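PDB 3L7I: teichoic acid biosynthesis protein F from Staphylococcus epidermidis, which belongs to a family of bacterial teichoic acid biosynthesis proteins and has a GT-B-type fold of two Rossmann-like domains. Local coordinates for residues Y365-Q377 with W387-A401. Sequence-based numbering, arbitrary orientation.
Sequences YSDSPKYIYEYMQ and WSFKNPDKNVVPGSA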
loop_
_atom_site.group_PDB
_atom_site.type_symbol
_atom_site.label_atom_id
_atom_site.label_comp_id
_atom_site.label_asym_id
_atom_site.label_seq_id
_atom_site.Cartn_x
_atom_site.Cartn_y
_atom_site.Cartn_z
ATOM N N TYR A 365 -24.473 -29.948 -20.334
ATOM C CA TYR A 365 -23.965 -31.285 -20.147
ATOM C C TYR A 365 -24.179 -31.962 -21.487
ATOM O O TYR A 365 -25.299 -32.312 -21.826
ATOM C CB TYR A 365 -24.718 -32.003 -19.039
ATOM C CG TYR A 365 -24.404 -33.473 -18.982
ATOM C CD1 TYR A 365 -23.165 -33.925 -18.527
ATOM C CD2 TYR A 365 -25.338 -34.415 -19.412
ATOM C CE1 TYR A 365 -22.867 -35.279 -18.495
ATOM C CE2 TYR A 365 -25.055 -35.765 -19.388
ATOM C CZ TYR A 365 -23.820 -36.197 -18.926
ATOM O OH TYR A 365 -23.558 -37.555 -18.888
ATOM N N SER A 366 -23.119 -32.110 -22.272
ATOM C CA SER A 366 -23.273 -32.555 -23.654
ATOM C C SER A 366 -21.958 -32.878 -24.361
ATOM O O SER A 366 -20.875 -32.861 -23.761
ATOM C CB SER A 366 -24.014 -31.493 -24.480
ATOM O OG SER A 366 -23.194 -30.348 -24.739
ATOM N N ASP A 367 -22.086 -33.171 -25.652
ATOM C CA ASP A 367 -20.956 -33.383 -26.551
ATOM C C ASP A 367 -19.998 -34.457 -26.085
ATOM O O ASP A 367 -20.340 -35.312 -25.289
ATOM C CB ASP A 367 -20.191 -32.086 -26.837
ATOM C CG ASP A 367 -19.591 -32.064 -28.254
ATOM O OD1 ASP A 367 -18.337 -32.166 -28.385
ATOM O OD2 ASP A 367 -20.380 -31.977 -29.237
ATOM N N SER A 368 -18.786 -34.390 -26.603
ATOM C CA SER A 368 -17.792 -35.409 -26.371
ATOM C C SER A 368 -17.373 -35.556 -24.907
ATOM O O SER A 368 -17.077 -36.662 -24.463
ATOM C CB SER A 368 -16.582 -35.155 -27.261
ATOM O OG SER A 368 -16.763 -35.774 -28.510
ATOM N N PRO A 369 -17.319 -34.447 -24.152
ATOM C CA PRO A 369 -17.077 -34.637 -22.716
ATOM C C PRO A 369 -18.161 -35.506 -22.055
ATOM O O PRO A 369 -17.852 -36.312 -21.154
ATOM C CB PRO A 369 -17.128 -33.215 -22.165
ATOM C CG PRO A 369 -16.656 -32.388 -23.308
ATOM C CD PRO A 369 -17.244 -33.032 -24.539
ATOM N N LYS A 370 -19.408 -35.339 -22.499
ATOM C CA LYS A 370 -20.507 -36.073 -21.908
ATOM C C LYS A 370 -20.254 -37.582 -22.034
ATOM O O LYS A 370 -20.357 -38.324 -21.041
ATOM C CB LYS A 370 -21.851 -35.654 -22.524
ATOM C CG LYS A 370 -22.960 -36.744 -22.460
ATOM C CD LYS A 370 -24.349 -36.174 -22.758
ATOM C CE LYS A 370 -25.335 -37.238 -23.263
ATOM N NZ LYS A 370 -26.769 -36.773 -23.186
ATOM N N TYR A 371 -19.892 -38.022 -23.243
ATOM C CA TYR A 371 -19.664 -39.441 -23.509
ATOM C C TYR A 371 -18.392 -39.996 -22.862
ATOM O O TYR A 371 -18.370 -41.151 -22.431
ATOM C CB TYR A 371 -19.700 -39.722 -25.011
ATOM C CG TYR A 371 -21.090 -39.551 -25.572
ATOM C CD1 TYR A 371 -21.560 -38.296 -25.937
ATOM C CD2 TYR A 371 -21.949 -40.638 -25.706
ATOM C CE1 TYR A 371 -22.833 -38.130 -26.428
ATOM C CE2 TYR A 371 -23.221 -40.483 -26.196
ATOM C CZ TYR A 371 -23.661 -39.224 -26.553
ATOM O OH TYR A 371 -24.933 -39.061 -27.043
ATOM N N ILE A 372 -17.341 -39.184 -22.786
ATOM C CA ILE A 372 -16.142 -39.606 -22.085
ATOM C C ILE A 372 -16.561 -39.910 -20.652
ATOM O O ILE A 372 -16.200 -40.951 -20.100
ATOM C CB ILE A 372 -15.002 -38.540 -22.156
ATOM C CG1 ILE A 372 -14.488 -38.412 -23.595
ATOM C CG2 ILE A 372 -13.847 -38.890 -21.216
ATOM C CD1 ILE A 372 -13.491 -37.262 -23.805
ATOM N N TYR A 373 -17.377 -39.020 -20.087
ATOM C CA TYR A 373 -17.861 -39.155 -18.710
ATOM C C TYR A 373 -18.769 -40.361 -18.499
ATOM O O TYR A 373 -18.587 -41.121 -17.544
ATOM C CB TYR A 373 -18.588 -37.893 -18.250
ATOM C CG TYR A 373 -19.336 -38.046 -16.947
ATOM C CD1 TYR A 373 -18.655 -38.201 -15.748
ATOM C CD2 TYR A 373 -20.726 -38.026 -16.915
ATOM C CE1 TYR A 373 -19.334 -38.333 -14.545
ATOM C CE2 TYR A 373 -21.420 -38.154 -15.719
ATOM C CZ TYR A 373 -20.716 -38.305 -14.535
ATOM O OH TYR A 373 -21.397 -38.427 -13.348
ATOM N N GLU A 374 -19.743 -40.552 -19.379
ATOM C CA GLU A 374 -20.640 -41.689 -19.206
ATOM C C GLU A 374 -19.893 -43.032 -19.309
ATOM O O GLU A 374 -20.273 -44.027 -18.667
ATOM C CB GLU A 374 -21.834 -41.595 -20.162
ATOM C CG GLU A 374 -22.624 -40.306 -19.945
ATOM C CD GLU A 374 -24.000 -40.297 -20.595
ATOM O OE1 GLU A 374 -24.238 -41.166 -21.467
ATOM O OE2 GLU A 374 -24.831 -39.417 -20.235
ATOM N N TYR A 375 -18.821 -43.058 -20.096
ATOM C CA TYR A 375 -18.052 -44.279 -20.225
ATOM C C TYR A 375 -17.301 -44.511 -18.944
ATOM O O TYR A 375 -17.250 -45.623 -18.446
ATOM C CB TYR A 375 -17.063 -44.206 -21.380
ATOM C CG TYR A 375 -16.056 -45.337 -21.351
ATOM C CD1 TYR A 375 -16.297 -46.534 -22.029
ATOM C CD2 TYR A 375 -14.877 -45.217 -20.627
ATOM C CE1 TYR A 375 -15.384 -47.572 -21.996
ATOM C CE2 TYR A 375 -13.960 -46.239 -20.587
ATOM C CZ TYR A 375 -14.216 -47.414 -21.270
ATOM O OH TYR A 375 -13.285 -48.421 -21.216
ATOM N N MET A 376 -16.709 -43.461 -18.399
ATOM C CA MET A 376 -15.940 -43.623 -17.169
ATOM C C MET A 376 -16.810 -43.963 -15.956
ATOM O O MET A 376 -16.395 -44.716 -15.090
ATOM C CB MET A 376 -15.064 -42.401 -16.909
ATOM C CG MET A 376 -13.922 -42.325 -17.877
ATOM S SD MET A 376 -12.753 -41.056 -17.440
ATOM C CE MET A 376 -11.834 -41.817 -16.095
ATOM N N GLN A 377 -18.013 -43.410 -15.899
ATOM C CA GLN A 377 -18.968 -43.782 -14.874
ATOM C C GLN A 377 -19.185 -45.306 -14.813
ATOM O O GLN A 377 -19.226 -45.903 -13.732
ATOM C CB GLN A 377 -20.295 -43.083 -15.138
ATOM C CG GLN A 377 -20.325 -41.669 -14.632
ATOM C CD GLN A 377 -20.222 -41.608 -13.127
ATOM O OE1 GLN A 377 -21.170 -41.966 -12.418
ATOM N NE2 GLN A 377 -19.075 -41.149 -12.623
ATOM N N TRP A 387 -18.335 -31.673 -12.689
ATOM C CA TRP A 387 -18.766 -30.918 -13.881
ATOM C C TRP A 387 -18.888 -29.402 -13.616
ATOM O O TRP A 387 -19.397 -28.966 -12.580
ATOM C CB TRP A 387 -20.082 -31.467 -14.434
ATOM C CG TRP A 387 -19.891 -32.579 -15.438
ATOM C CD1 TRP A 387 -19.662 -33.911 -15.176
ATOM C CD2 TRP A 387 -19.913 -32.454 -16.857
ATOM N NE1 TRP A 387 -19.533 -34.613 -16.351
ATOM C CE2 TRP A 387 -19.678 -33.742 -17.395
ATOM C CE3 TRP A 387 -20.118 -31.386 -17.726
ATOM C CZ2 TRP A 387 -19.628 -33.976 -18.760
ATOM C CZ3 TRP A 387 -20.077 -31.623 -19.078
ATOM C CH2 TRP A 387 -19.832 -32.907 -19.585
ATOM N N SER A 388 -18.420 -28.591 -14.556
ATOM C CA SER A 388 -18.482 -27.144 -14.403
ATOM C C SER A 388 -19.535 -26.583 -15.341
ATOM O O SER A 388 -19.545 -26.946 -16.502
ATOM C CB SER A 388 -17.112 -26.564 -14.711
ATOM O OG SER A 388 -17.211 -25.318 -15.371
ATOM N N PHE A 389 -20.425 -25.724 -14.840
ATOM C CA PHE A 389 -21.521 -25.117 -15.632
ATOM C C PHE A 389 -21.631 -23.621 -15.346
ATOM O O PHE A 389 -21.094 -23.149 -14.352
ATOM C CB PHE A 389 -22.882 -25.764 -15.295
ATOM C CG PHE A 389 -22.917 -27.245 -15.511
ATOM C CD1 PHE A 389 -23.129 -27.768 -16.769
ATOM C CD2 PHE A 389 -22.711 -28.114 -14.459
ATOM C CE1 PHE A 389 -23.145 -29.119 -16.980
ATOM C CE2 PHE A 389 -22.721 -29.469 -14.668
ATOM C CZ PHE A 389 -22.945 -29.972 -15.943
ATOM N N LYS A 390 -22.330 -22.870 -16.193
ATOM C CA LYS A 390 -22.593 -21.478 -15.873
ATOM C C LYS A 390 -23.678 -21.450 -14.840
ATOM O O LYS A 390 -23.642 -20.662 -13.910
ATOM C CB LYS A 390 -23.048 -20.690 -17.090
ATOM C CG LYS A 390 -22.062 -20.690 -18.214
ATOM C CD LYS A 390 -22.424 -19.611 -19.212
ATOM C CE LYS A 390 -22.143 -20.056 -20.656
ATOM N NZ LYS A 390 -23.080 -19.396 -21.659
ATOM N N ASN A 391 -24.649 -22.333 -15.011
ATOM C CA ASN A 391 -25.796 -22.405 -14.115
ATOM C C ASN A 391 -26.125 -23.835 -13.731
ATOM O O ASN A 391 -27.011 -24.437 -14.306
ATOM C CB ASN A 391 -27.002 -21.741 -14.770
ATOM C CG ASN A 391 -26.787 -20.254 -14.996
ATOM O OD1 ASN A 391 -26.571 -19.491 -14.040
ATOM N ND2 ASN A 391 -26.839 -19.828 -16.263
ATOM N N PRO A 392 -25.400 -24.376 -12.748
ATOM C CA PRO A 392 -25.484 -25.783 -12.341
ATOM C C PRO A 392 -26.878 -26.267 -11.956
ATOM O O PRO A 392 -27.147 -27.450 -12.137
ATOM C CB PRO A 392 -24.550 -25.847 -11.141
ATOM C CG PRO A 392 -23.552 -24.783 -11.405
ATOM C CD PRO A 392 -24.336 -23.664 -12.017
ATOM N N ASP A 393 -27.744 -25.388 -11.463
ATOM C CA ASP A 393 -29.069 -25.815 -11.018
ATOM C C ASP A 393 -30.028 -26.040 -12.192
ATOM O O ASP A 393 -31.124 -26.553 -12.011
ATOM C CB ASP A 393 -29.659 -24.825 -9.995
ATOM C CG ASP A 393 -28.796 -24.693 -8.710
ATOM O OD1 ASP A 393 -28.413 -25.734 -8.120
ATOM O OD2 ASP A 393 -28.510 -23.545 -8.279
ATOM N N LYS A 394 -29.605 -25.656 -13.393
ATOM C CA LYS A 394 -30.401 -25.846 -14.612
ATOM C C LYS A 394 -29.796 -26.924 -15.486
ATOM O O LYS A 394 -30.139 -27.051 -16.650
ATOM C CB LYS A 394 -30.488 -24.553 -15.428
ATOM C CG LYS A 394 -31.576 -23.588 -14.995
ATOM C CD LYS A 394 -31.364 -22.234 -15.648
ATOM C CE LYS A 394 -32.122 -21.118 -14.933
ATOM N NZ LYS A 394 -31.434 -19.783 -15.127
ATOM N N ASN A 395 -28.877 -27.688 -14.926
ATOM C CA ASN A 395 -28.278 -28.788 -15.652
ATOM C C ASN A 395 -28.425 -30.093 -14.901
ATOM O O ASN A 395 -28.276 -30.140 -13.680
ATOM C CB ASN A 395 -26.818 -28.499 -15.936
ATOM C CG ASN A 395 -26.644 -27.659 -17.157
ATOM O OD1 ASN A 395 -26.872 -28.123 -18.284
ATOM N ND2 ASN A 395 -26.255 -26.407 -16.961
ATOM N N VAL A 396 -28.734 -31.149 -15.635
ATOM C CA VAL A 396 -29.006 -32.441 -15.031
ATOM C C VAL A 396 -27.919 -33.417 -15.421
ATOM O O VAL A 396 -27.859 -33.851 -16.574
ATOM C CB VAL A 396 -30.351 -33.000 -15.521
ATOM C CG1 VAL A 396 -30.551 -34.391 -15.002
ATOM C CG2 VAL A 396 -31.485 -32.093 -15.095
ATOM N N VAL A 397 -27.066 -33.766 -14.467
ATOM C CA VAL A 397 -25.985 -34.714 -14.732
ATOM C C VAL A 397 -26.266 -36.078 -14.095
ATOM O O VAL A 397 -26.520 -36.149 -12.889
ATOM C CB VAL A 397 -24.672 -34.205 -14.138
ATOM C CG1 VAL A 397 -23.523 -35.151 -14.482
ATOM C CG2 VAL A 397 -24.398 -32.778 -14.586
ATOM N N PRO A 398 -26.204 -37.174 -14.891
ATOM C CA PRO A 398 -26.408 -38.503 -14.297
ATOM C C PRO A 398 -25.127 -38.932 -13.592
ATOM O O PRO A 398 -24.056 -38.407 -13.920
ATOM C CB PRO A 398 -26.650 -39.412 -15.515
ATOM C CG PRO A 398 -26.523 -38.544 -16.743
ATOM C CD PRO A 398 -25.827 -37.275 -16.314
ATOM N N GLY A 399 -25.226 -39.848 -12.634
ATOM C CA GLY A 399 -24.039 -40.455 -12.053
ATOM C C GLY A 399 -23.496 -39.778 -10.807
ATOM O O GLY A 399 -24.201 -39.013 -10.146
ATOM N N SER A 400 -22.228 -40.044 -10.497
ATOM C CA SER A 400 -21.666 -39.690 -9.195
ATOM C C SER A 400 -21.030 -38.308 -9.141
ATOM O O SER A 400 -20.455 -37.933 -8.123
ATOM C CB SER A 400 -20.622 -40.725 -8.779
ATOM O OG SER A 400 -19.487 -40.667 -9.631
ATOM N N ALA A 401 -21.116 -37.556 -10.227
ATOM C CA ALA A 401 -20.402 -36.283 -10.303
ATOM C C ALA A 401 -21.035 -35.230 -9.408
ATOM O O ALA A 401 -22.257 -35.245 -9.192
ATOM C CB ALA A 401 -20.352 -35.789 -11.743
#
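Trp387 meets two tyrosines, Tyr365 and Tyr373, and the three rings form an aromatic cluster. Both pairs are edge-to-face (T-shaped), but the indole plays opposite parts in them. The edge of Tyr365 points at the face of the six-membered ring of Trp387, with planes at 68°; Tyr365 CE1 lies 3.5 Å from Trp387 CZ2. The NE1 edge of the indole in turn points at the face of Tyr373, 3.5 Å from Tyr373 CG, with planes at 79°. Gln377 CG lies over the opposite face of Tyr373, so this ring is sandwiched. Tyr373 has CG anti to its own backbone N (chi1 169°), which sends the ring out from the helix to the loop.

Apolar contacts extend the cluster. Pro369 CB packs on Trp387 CH2, and Val397 CG1 on Tyr373 CE2. Pro398 CD touches the hydroxyl end of Tyr365.

Hydrogen bonds hold the loop to the helix. Tyr373 OH donates to Pro398 O at 2.7 Å, on a lone pair in the carbonyl plane. Tyr373 OH also accepts a longer bond from Ala401 N (3.3 Å). Gln377 binds Ser400 through both ends of its amide: OE1 accepts from Ser400 N at 2.9 Å, from above the carbonyl plane, and NE2 donates to Ser400 OG at 3.1 Å. These two bonds fix the rotation of the amide. Within 365-377, Tyr365 OH donates to the anti lone pair of Glu374 OE2 at 2.6 Å.

The contact lies in the beta-alpha-beta unit of strand 354-358, helix 367-379 and strand 384-389, within a seven-stranded parallel sheet. The loop then leads into strand 402-405, which is outermost in the sheet within this chain and pairs with strand 384-389. Phe357 of strand 354-358 also meets the Trp387 ring. Helix 706-721 packs against Ile372 and Met376.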